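Local coordinates for cell division control protein 13 (Saccharomyces cerevisiae, PDB 4HCE), which helps maintain telomeres, its OB2 domain forming a dimer that is required for productive binding of Stn1, at the interface of chains A and B. Numbering follows the deposited sequence. Chains: chain A/B, Cell division control protein 13.

Contact 1: the interface of chains A and B. Residues chain A 107, 109, 119-121; chain B 56-59.
Backbone hydrogen bonds join A:Gly119 and A:Ala121 to B:Leu58. B:Leu58 N donates to the carbonyl A:Gly119 O at 3.0 Å, with an angle of 155° at the hydrogen. The amide A:Ala121 N in turn donates to B:Leu58 O at 3.1 Å, somewhat more bent at 146°. The backbone N and O of B:Leu58 both bond to the residues flanking A:Met120, the pattern of the parallel beta bridge between A:Met120 and B:Leu58.

Side-chain packing flanks this bridge. On one side B:Val57 turns both methyls towards chain A. CG1, anti to its own backbone N (chi1 174°), packs against the backbone amide of chain A, 3.4 Å from A:Ala121 N. The apolar pairs proper begin with CG2 of B:Val57, which comes within 3.6 Å of the methyl A:Leu109 CD1. A:Leu109 meets the fork of the valine with that one branch, since CD1 is also 3.7 Å from B:Val57 CG1. The methyl A:Ala121 CB adds a looser contact, 3.9 Å from B:Val57 CG1. Away from the valine cluster, the A:Met120 side chain crosses that of B:Leu58 at a slant, its CG 3.6 Å from B:Leu58 CB. At the margin, the guanidinium of A:Arg107 has A:Ala121 O above one face, near the rim, and its NH1 approaches B:Val59 CG2 no nearer than 4.3 Å, a peripheral contact.

The patch lets the loop segment of chain B run beside the start of strand 120-129 of chain A, and so contributes sheet-like pairing to the OB2 dimer.

Contact 2: the interface of chains A and B. Residues chain A 24-25, 56-58; chain B 117-119.
A:Lys56 extends CG anti to its backbone N (chi1 -175°), then bends at chi2 (68°), which carries its methylenes alongside the ring of B:Pro118; a second bend at chi4 (-65°) turns the amino group off the line of the methylenes. The two side chains run past each other in opposite senses, with A:Lys56 CE 3.5 Å from B:Pro118 CB and CD 3.7 Å from the same atom. Against the proline the lysine thus touches by its aliphatic stem, whereas the fit of CE beside B:Gly119 is doubtful. An alanine here would remove this stem and would probably leave the CB side of the B:Pro118 ring without its apolar partner, opening a gap beside it.

At the other end of the ring, B:Pro118 CD lies 4.0 Å from the methyl A:Leu58 CD1 and also sits tight against the backbone carbonyl of A:Val24. The proline is thus bracketed by A:Lys56 at CB and by A:Leu58 at CD, consistent with the 66 Å² of its surface hidden by chain A. It follows a cis peptide bond, which sets the turn of the chain from B:Ser117 into the ring. The polar contribution is slight: A:Leu58 N gives a weak hydrogen bond to B:Gly119 O at 3.4 Å.

In the fold, the chain B segment is loop leading into strand 120-129, and it lies between strand 22-27 of chain A and the chain A loop that holds A:Lys56 and A:Leu58.

Contact 1: the interface of chains A and B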
# COMPACT_ATOMS: atom_id res chain seq x y z
N ARG A 107 9.24 2.02 12.57
CA ARG A 107 9.36 2.83 11.36
C ARG A 107 10.65 2.46 10.67
O ARG A 107 11.74 2.71 11.22
CB ARG A 107 9.44 4.34 11.68
CG ARG A 107 8.18 5.14 11.49
CD ARG A 107 8.03 5.79 10.12
NE ARG A 107 6.87 5.20 9.48
CZ ARG A 107 6.01 5.82 8.66
NH1 ARG A 107 6.14 7.09 8.33
NH2 ARG A 107 5.00 5.12 8.17
N LEU A 109 13.00 2.33 6.88
CA LEU A 109 13.25 2.77 5.55
C LEU A 109 13.18 1.52 4.70
O LEU A 109 14.04 0.67 4.75
CB LEU A 109 14.61 3.43 5.45
CG LEU A 109 14.95 3.91 4.04
CD1 LEU A 109 13.98 5.00 3.61
CD2 LEU A 109 16.38 4.39 4.01
N GLY A 119 13.20 4.37 -1.62
CA GLY A 119 12.75 3.85 -0.34
C GLY A 119 11.51 4.59 0.15
O GLY A 119 11.28 5.75 -0.17
N MET A 120 10.71 3.88 0.93
CA MET A 120 9.55 4.45 1.58
C MET A 120 9.65 4.22 3.08
O MET A 120 10.06 3.13 3.52
CB MET A 120 8.29 3.77 1.07
CG MET A 120 7.90 4.18 -0.33
SD MET A 120 6.37 3.36 -0.81
CE MET A 120 7.01 1.69 -0.92
N ALA A 121 9.27 5.23 3.85
CA ALA A 121 9.08 5.04 5.28
C ALA A 121 7.78 4.27 5.47
O ALA A 121 6.75 4.66 4.94
CB ALA A 121 9.03 6.37 6.02
N LYS B 56 15.43 11.25 -1.34
CA LYS B 56 13.99 11.25 -1.10
C LYS B 56 13.49 9.94 -0.51
O LYS B 56 13.73 8.86 -1.05
CB LYS B 56 13.18 11.63 -2.35
CG LYS B 56 12.96 10.53 -3.38
CD LYS B 56 11.78 10.86 -4.28
CE LYS B 56 11.85 10.14 -5.62
NZ LYS B 56 12.81 10.79 -6.56
N VAL B 57 12.85 10.06 0.64
CA VAL B 57 12.11 8.96 1.20
C VAL B 57 10.63 9.28 0.96
O VAL B 57 10.10 10.27 1.45
CB VAL B 57 12.39 8.80 2.70
CG1 VAL B 57 11.49 7.72 3.28
CG2 VAL B 57 13.87 8.50 2.95
N LEU B 58 9.97 8.42 0.19
CA LEU B 58 8.56 8.59 -0.08
C LEU B 58 7.76 8.26 1.16
O LEU B 58 8.06 7.28 1.86
CB LEU B 58 8.13 7.68 -1.23
CG LEU B 58 8.70 7.94 -2.62
CD1 LEU B 58 8.04 7.02 -3.64
CD2 LEU B 58 8.48 9.40 -2.97
N VAL B 59 6.76 9.08 1.44
CA VAL B 59 5.76 8.73 2.44
C VAL B 59 4.38 9.10 1.89
O VAL B 59 3.99 10.27 1.89
CB VAL B 59 6.15 9.20 3.89
CG1 VAL B 59 6.98 10.47 3.91
CG2 VAL B 59 4.97 9.27 4.85

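Contact 2: the interface of chains A and B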
# COMPACT_ATOMS: atom_id res chain seq x y z
N VAL A 24 -7.61 -5.50 11.51
CA VAL A 24 -8.96 -5.49 10.94
C VAL A 24 -9.00 -5.96 9.49
O VAL A 24 -10.07 -6.21 8.95
CB VAL A 24 -9.64 -4.10 11.07
CG1 VAL A 24 -10.19 -3.91 12.48
CG2 VAL A 24 -8.68 -2.99 10.70
N GLY A 25 -7.83 -6.08 8.86
CA GLY A 25 -7.74 -6.60 7.50
C GLY A 25 -6.32 -6.90 7.07
O GLY A 25 -5.35 -6.60 7.79
N LYS A 56 -15.93 0.51 9.29
CA LYS A 56 -15.76 0.20 7.86
C LYS A 56 -14.62 0.78 7.04
O LYS A 56 -13.56 0.17 6.96
CB LYS A 56 -17.04 0.16 7.00
CG LYS A 56 -16.79 -0.28 5.56
CD LYS A 56 -16.37 -1.75 5.48
CE LYS A 56 -16.12 -2.19 4.05
NZ LYS A 56 -17.37 -2.15 3.25
N VAL A 57 -14.84 1.93 6.40
CA VAL A 57 -13.94 2.32 5.32
C VAL A 57 -12.62 2.74 5.96
O VAL A 57 -12.50 3.78 6.60
CB VAL A 57 -14.47 3.31 4.25
CG1 VAL A 57 -15.10 4.55 4.89
CG2 VAL A 57 -13.35 3.68 3.29
N LEU A 58 -11.65 1.83 5.84
CA LEU A 58 -10.29 2.10 6.25
C LEU A 58 -9.71 3.12 5.30
O LEU A 58 -9.94 3.05 4.10
CB LEU A 58 -9.51 0.79 6.07
CG LEU A 58 -10.00 -0.43 6.84
CD1 LEU A 58 -9.16 -1.63 6.45
CD2 LEU A 58 -9.92 -0.19 8.34
N SER B 117 -12.21 -6.72 2.64
CA SER B 117 -10.87 -6.87 3.23
C SER B 117 -10.66 -6.15 4.58
O SER B 117 -9.65 -6.39 5.23
CB SER B 117 -9.78 -6.47 2.22
OG SER B 117 -8.48 -6.50 2.79
N PRO B 118 -11.57 -5.24 4.99
CA PRO B 118 -12.75 -4.60 4.38
C PRO B 118 -12.40 -3.66 3.21
O PRO B 118 -11.23 -3.58 2.80
CB PRO B 118 -13.34 -3.79 5.55
CG PRO B 118 -12.85 -4.45 6.78
CD PRO B 118 -11.45 -4.85 6.41
N GLY B 119 -13.41 -2.96 2.69
CA GLY B 119 -13.21 -1.93 1.68
C GLY B 119 -12.40 -0.77 2.24
O GLY B 119 -12.51 -0.43 3.42

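Contacts 1 and 2 lie about 24 Å apart, measured between the centres of their C-alpha atoms. They share the loop 56-58 and residue 119 with the chains exchanged, and add strand 101-110 in contact 1 and strand 22-27 in contact 2. The loop comes from chain B in contact 1 and chain A in contact 2. The bond from Leu58 N to Gly119 O is weak in contact 2 but not in contact 1, so the two ends match only approximately. Having both chains give and receive the same loop at separated places fits a two-fold OB2 dimer and would probably restrict rocking between the domains.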